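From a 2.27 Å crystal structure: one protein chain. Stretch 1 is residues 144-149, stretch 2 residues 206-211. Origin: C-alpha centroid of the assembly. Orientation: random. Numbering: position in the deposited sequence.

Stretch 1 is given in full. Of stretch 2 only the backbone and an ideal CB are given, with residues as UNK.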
ATOM      1  N   THR A 144     -30.658   6.886   2.788  1.00 33.65           N
ATOM      2  CA  THR A 144     -30.174   6.638   4.145  1.00 33.37           C
ATOM      3  C   THR A 144     -28.742   7.175   4.380  1.00 33.15           C
ATOM      4  O   THR A 144     -28.224   7.198   5.493  1.00 35.25           O
ATOM      5  CB  THR A 144     -30.297   5.116   4.294  1.00 35.72           C
ATOM      6  OG1 THR A 144     -31.528   4.802   4.968  1.00 39.30           O
ATOM      7  CG2 THR A 144     -29.205   4.516   4.914  1.00 33.11           C
ATOM      8  N   TRP A 145     -28.121   7.613   3.300  1.00 30.59           N
ATOM      9  CA  TRP A 145     -26.796   8.207   3.325  1.00 34.56           C
ATOM     10  C   TRP A 145     -26.494   8.900   2.004  1.00 36.31           C
ATOM     11  O   TRP A 145     -26.473   8.291   0.934  1.00 35.86           O
ATOM     12  CB  TRP A 145     -25.669   7.199   3.588  1.00 35.01           C
ATOM     13  CG  TRP A 145     -24.281   7.877   3.649  1.00 35.90           C
ATOM     14  CD1 TRP A 145     -23.758   8.560   4.698  1.00 38.09           C
ATOM     15  CD2 TRP A 145     -23.316   7.947   2.618  1.00 36.40           C
ATOM     16  NE1 TRP A 145     -22.521   9.040   4.393  1.00 35.47           N
ATOM     17  CE2 TRP A 145     -22.215   8.658   3.123  1.00 38.13           C
ATOM     18  CE3 TRP A 145     -23.260   7.455   1.324  1.00 39.69           C
ATOM     19  CZ2 TRP A 145     -21.073   8.896   2.376  1.00 39.43           C
ATOM     20  CZ3 TRP A 145     -22.141   7.692   0.580  1.00 42.37           C
ATOM     21  CH2 TRP A 145     -21.059   8.416   1.105  1.00 43.20           C
ATOM     22  N   ASN A 146     -26.239  10.182   2.114  1.00 32.14           N
ATOM     23  CA  ASN A 146     -26.028  11.022   0.974  1.00 35.56           C
ATOM     24  C   ASN A 146     -25.476  12.336   1.471  1.00 36.07           C
ATOM     25  O   ASN A 146     -25.403  12.558   2.679  1.00 36.72           O
ATOM     26  CB  ASN A 146     -27.345  11.245   0.248  1.00 35.86           C
ATOM     27  CG  ASN A 146     -27.157  11.520  -1.234  1.00 35.70           C
ATOM     28  OD1 ASN A 146     -26.239  12.233  -1.646  1.00 36.87           O
ATOM     29  ND2 ASN A 146     -28.031  10.949  -2.044  1.00 35.88           N
ATOM     30  N   ALA A 147     -25.113  13.203   0.538  1.00 33.76           N
ATOM     31  CA  ALA A 147     -24.712  14.570   0.860  1.00 33.78           C
ATOM     32  C   ALA A 147     -25.927  15.471   0.998  1.00 36.06           C
ATOM     33  O   ALA A 147     -26.741  15.596   0.078  1.00 37.31           O
ATOM     34  CB  ALA A 147     -23.795  15.118  -0.189  1.00 35.21           C
ATOM     35  N   LEU A 148     -26.016  16.133   2.149  1.00 35.16           N
ATOM     36  CA  LEU A 148     -27.180  16.896   2.504  1.00 35.07           C
ATOM     37  C   LEU A 148     -27.588  17.926   1.471  1.00 35.23           C
ATOM     38  O   LEU A 148     -28.743  18.000   1.087  1.00 37.55           O
ATOM     39  CB  LEU A 148     -26.993  17.564   3.865  1.00 35.64           C
ATOM     40  CG  LEU A 148     -28.239  18.267   4.424  1.00 36.16           C
ATOM     41  CD1 LEU A 148     -29.430  17.332   4.618  1.00 35.39           C
ATOM     42  CD2 LEU A 148     -27.892  18.905   5.745  1.00 39.31           C
ATOM     43  N   GLU A 149     -26.662  18.771   1.061  1.00 34.93           N
ATOM     44  CA  GLU A 149     -27.000  19.855   0.150  1.00 36.78           C
ATOM     45  C   GLU A 149     -27.680  19.356  -1.154  1.00 34.65           C
ATOM     46  O   GLU A 149     -28.788  19.779  -1.457  1.00 32.22           O
ATOM     47  CB  GLU A 149     -25.774  20.757  -0.115  1.00 46.51           C
ATOM     48  CG  GLU A 149     -26.002  21.905  -1.107  1.00 59.44           C
ATOM     49  CD  GLU A 149     -24.702  22.625  -1.511  1.00 62.53           C
ATOM     50  OE1 GLU A 149     -24.099  23.277  -0.640  1.00 78.03           O
ATOM     51  OE2 GLU A 149     -24.280  22.557  -2.686  1.00 59.98           O
ATOM     52  N   UNK A 206     -16.410  16.933   3.579  1.00 28.19           N
ATOM     53  CA  UNK A 206     -17.239  17.966   4.258  1.00 29.94           C
ATOM     54  C   UNK A 206     -18.663  17.998   3.741  1.00 28.81           C
ATOM     55  O   UNK A 206     -19.609  18.145   4.511  1.00 30.04           O
ATOM     56  CB  UNK A 206     -16.615  19.352   4.081  1.00 29.94           C
ATOM     57  N   UNK A 207     -18.859  17.785   2.456  1.00 31.38           N
ATOM     58  CA  UNK A 207     -20.252  17.801   1.958  1.00 32.58           C
ATOM     59  C   UNK A 207     -21.068  16.545   2.351  1.00 31.78           C
ATOM     60  O   UNK A 207     -22.297  16.595   2.414  1.00 34.23           O
ATOM     61  CB  UNK A 207     -20.241  17.934   0.434  1.00 32.58           C
ATOM     62  N   UNK A 208     -20.407  15.431   2.649  1.00 28.69           N
ATOM     63  CA  UNK A 208     -21.118  14.277   3.222  1.00 31.03           C
ATOM     64  C   UNK A 208     -21.303  14.349   4.744  1.00 32.14           C
ATOM     65  O   UNK A 208     -22.367  14.020   5.270  1.00 36.15           O
ATOM     66  CB  UNK A 208     -20.362  12.993   2.873  1.00 31.03           C
ATOM     67  N   UNK A 209     -20.238  14.721   5.447  1.00 33.17           N
ATOM     68  CA  UNK A 209     -20.238  14.679   6.926  1.00 34.46           C
ATOM     69  C   UNK A 209     -21.079  15.778   7.547  1.00 34.47           C
ATOM     70  O   UNK A 209     -21.750  15.569   8.554  1.00 33.17           O
ATOM     71  CB  UNK A 209     -18.807  14.787   7.456  1.00 34.46           C
ATOM     72  N   UNK A 210     -21.023  16.951   6.919  1.00 39.67           N
ATOM     73  CA  UNK A 210     -21.632  18.193   7.438  1.00 40.04           C
ATOM     74  C   UNK A 210     -21.473  18.309   8.950  1.00 39.46           C
ATOM     75  O   UNK A 210     -22.432  18.495   9.681  1.00 35.69           O
ATOM     76  CB  UNK A 210     -23.117  18.251   7.073  1.00 40.04           C
ATOM     77  N   UNK A 211     -20.221  18.235   9.390  1.00 38.89           N
ATOM     78  CA  UNK A 211     -19.876  18.394  10.799  1.00 36.54           C
ATOM     79  C   UNK A 211     -20.243  17.216  11.683  1.00 36.07           C
ATOM     80  O   UNK A 211     -20.046  17.277  12.886  1.00 35.98           O
ATOM     81  CB  UNK A 211     -20.558  19.650  11.346  1.00 36.54           C
TER

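Position 206 lies in a helix, and its ideal CB has nothing of stretch 1 within 5.5 Å. Stretch 1 sets no demand here, so any residue tolerated by a helix would suit. The deposited residue is Ala206. Its backbone does the work: the backbone N of position 210 donates to Ala206 O at 3.0 Å, a helical bond close to the helix end.

Position 207 is helical, with CA-to-CB pointing sideways. Its ideal CB is 4.6 Å from Ala147 CB, so stretch 1 offers a small apolar surface. A flexible apolar chain would fit, and alanine or leucine could also serve. The residue is Met207, with chi1 p and the next two angles t. Its CG comes within 4.2 Å of Ala147 CB. The carbonyl matters as well: Met207 O is 3.3 Å from Ala147 CB and accepts from water 2 at 2.8 Å. The same water accepts from Glu149 N at 2.8 Å, and so links the start of one helix to the end of the other.

Position 208 is where the backbones come nearest, with its CA 4.3 Å from that of Ala147. CA-to-CB points sideways. The ideal CB is 4.2 Å from Trp145 CZ2 and 5.0 Å from Ala147 CA. An indole face and a methyl group favour an apolar side chain; a flat ring would suit, and leucine or methionine are plausible. The residue is Phe208, chi1 m, and it has the largest area covered by stretch 1. Its ring lies near parallel to the six-membered ring of Trp145, with planes at 13° and centroids 4.6 Å apart. The rings are slid apart and barely overlap, yet Phe208 CD1 reaches 3.3 Å from Trp145 CZ2, over the indole face. Ala147 CB sits over one face of the phenyl ring, 4.1 Å from its centroid, in a CH-pi contact. Phe208 O accepts from water 1 at 2.9 Å, and this water also donates to Asn146 O at 2.7 Å.

Position 209 is helical and points away from stretch 1. Polar or charged residues would be as acceptable as others. It is Glu209, whose OE2 is hydrogen-bonded elsewhere in the structure.

Position 210 leaves the helix with phi/psi of 39/56. Positive phi would favour glycine or asparagine, but CB points toward stretch 1, 5.0 Å from Leu148 CD2, which invites a small apolar group. The residue is Val210; its CG1 packs 4.3 Å from Leu148 CB.

Position 211 is out of reach, and its phi of 74° favours glycine. It is Gly211.

Stretch 2 (206-211) AMFEVG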
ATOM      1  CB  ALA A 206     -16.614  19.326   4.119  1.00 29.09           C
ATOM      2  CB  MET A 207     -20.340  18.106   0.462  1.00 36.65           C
ATOM      3  CG  MET A 207     -20.051  16.971  -0.486  1.00 42.59           C
ATOM      4  SD  MET A 207     -20.635  17.353  -2.164  1.00 46.91           S
ATOM      5  CE  MET A 207     -20.349  15.691  -2.809  1.00 46.52           C
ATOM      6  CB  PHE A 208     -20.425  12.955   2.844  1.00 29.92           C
ATOM      7  CG  PHE A 208     -20.684  12.550   1.434  1.00 30.54           C
ATOM      8  CD1 PHE A 208     -21.839  11.864   1.094  1.00 31.93           C
ATOM      9  CD2 PHE A 208     -19.814  12.921   0.431  1.00 29.82           C
ATOM     10  CE1 PHE A 208     -22.085  11.505  -0.221  1.00 32.25           C
ATOM     11  CE2 PHE A 208     -20.055  12.577  -0.875  1.00 30.44           C
ATOM     12  CZ  PHE A 208     -21.184  11.862  -1.211  1.00 30.21           C
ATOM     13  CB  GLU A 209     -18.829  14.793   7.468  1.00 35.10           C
ATOM     14  CG  GLU A 209     -17.939  13.577   7.225  1.00 37.54           C
ATOM     15  CD  GLU A 209     -16.522  13.789   7.740  1.00 36.78           C
ATOM     16  OE1 GLU A 209     -16.258  14.830   8.352  1.00 38.41           O
ATOM     17  OE2 GLU A 209     -15.652  12.924   7.530  1.00 39.21           O
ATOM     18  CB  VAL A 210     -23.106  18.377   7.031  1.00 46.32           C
ATOM     19  CG1 VAL A 210     -23.178  18.630   5.539  1.00 50.52           C
ATOM     20  CG2 VAL A 210     -23.923  17.154   7.343  1.00 51.43           C
TER
HETATM   21  O   HOH W   1     -24.938  14.706   4.231  1.00 33.64           O
HETATM   22  O   HOH W   2     -24.010  18.676   1.788  1.00 26.44           O
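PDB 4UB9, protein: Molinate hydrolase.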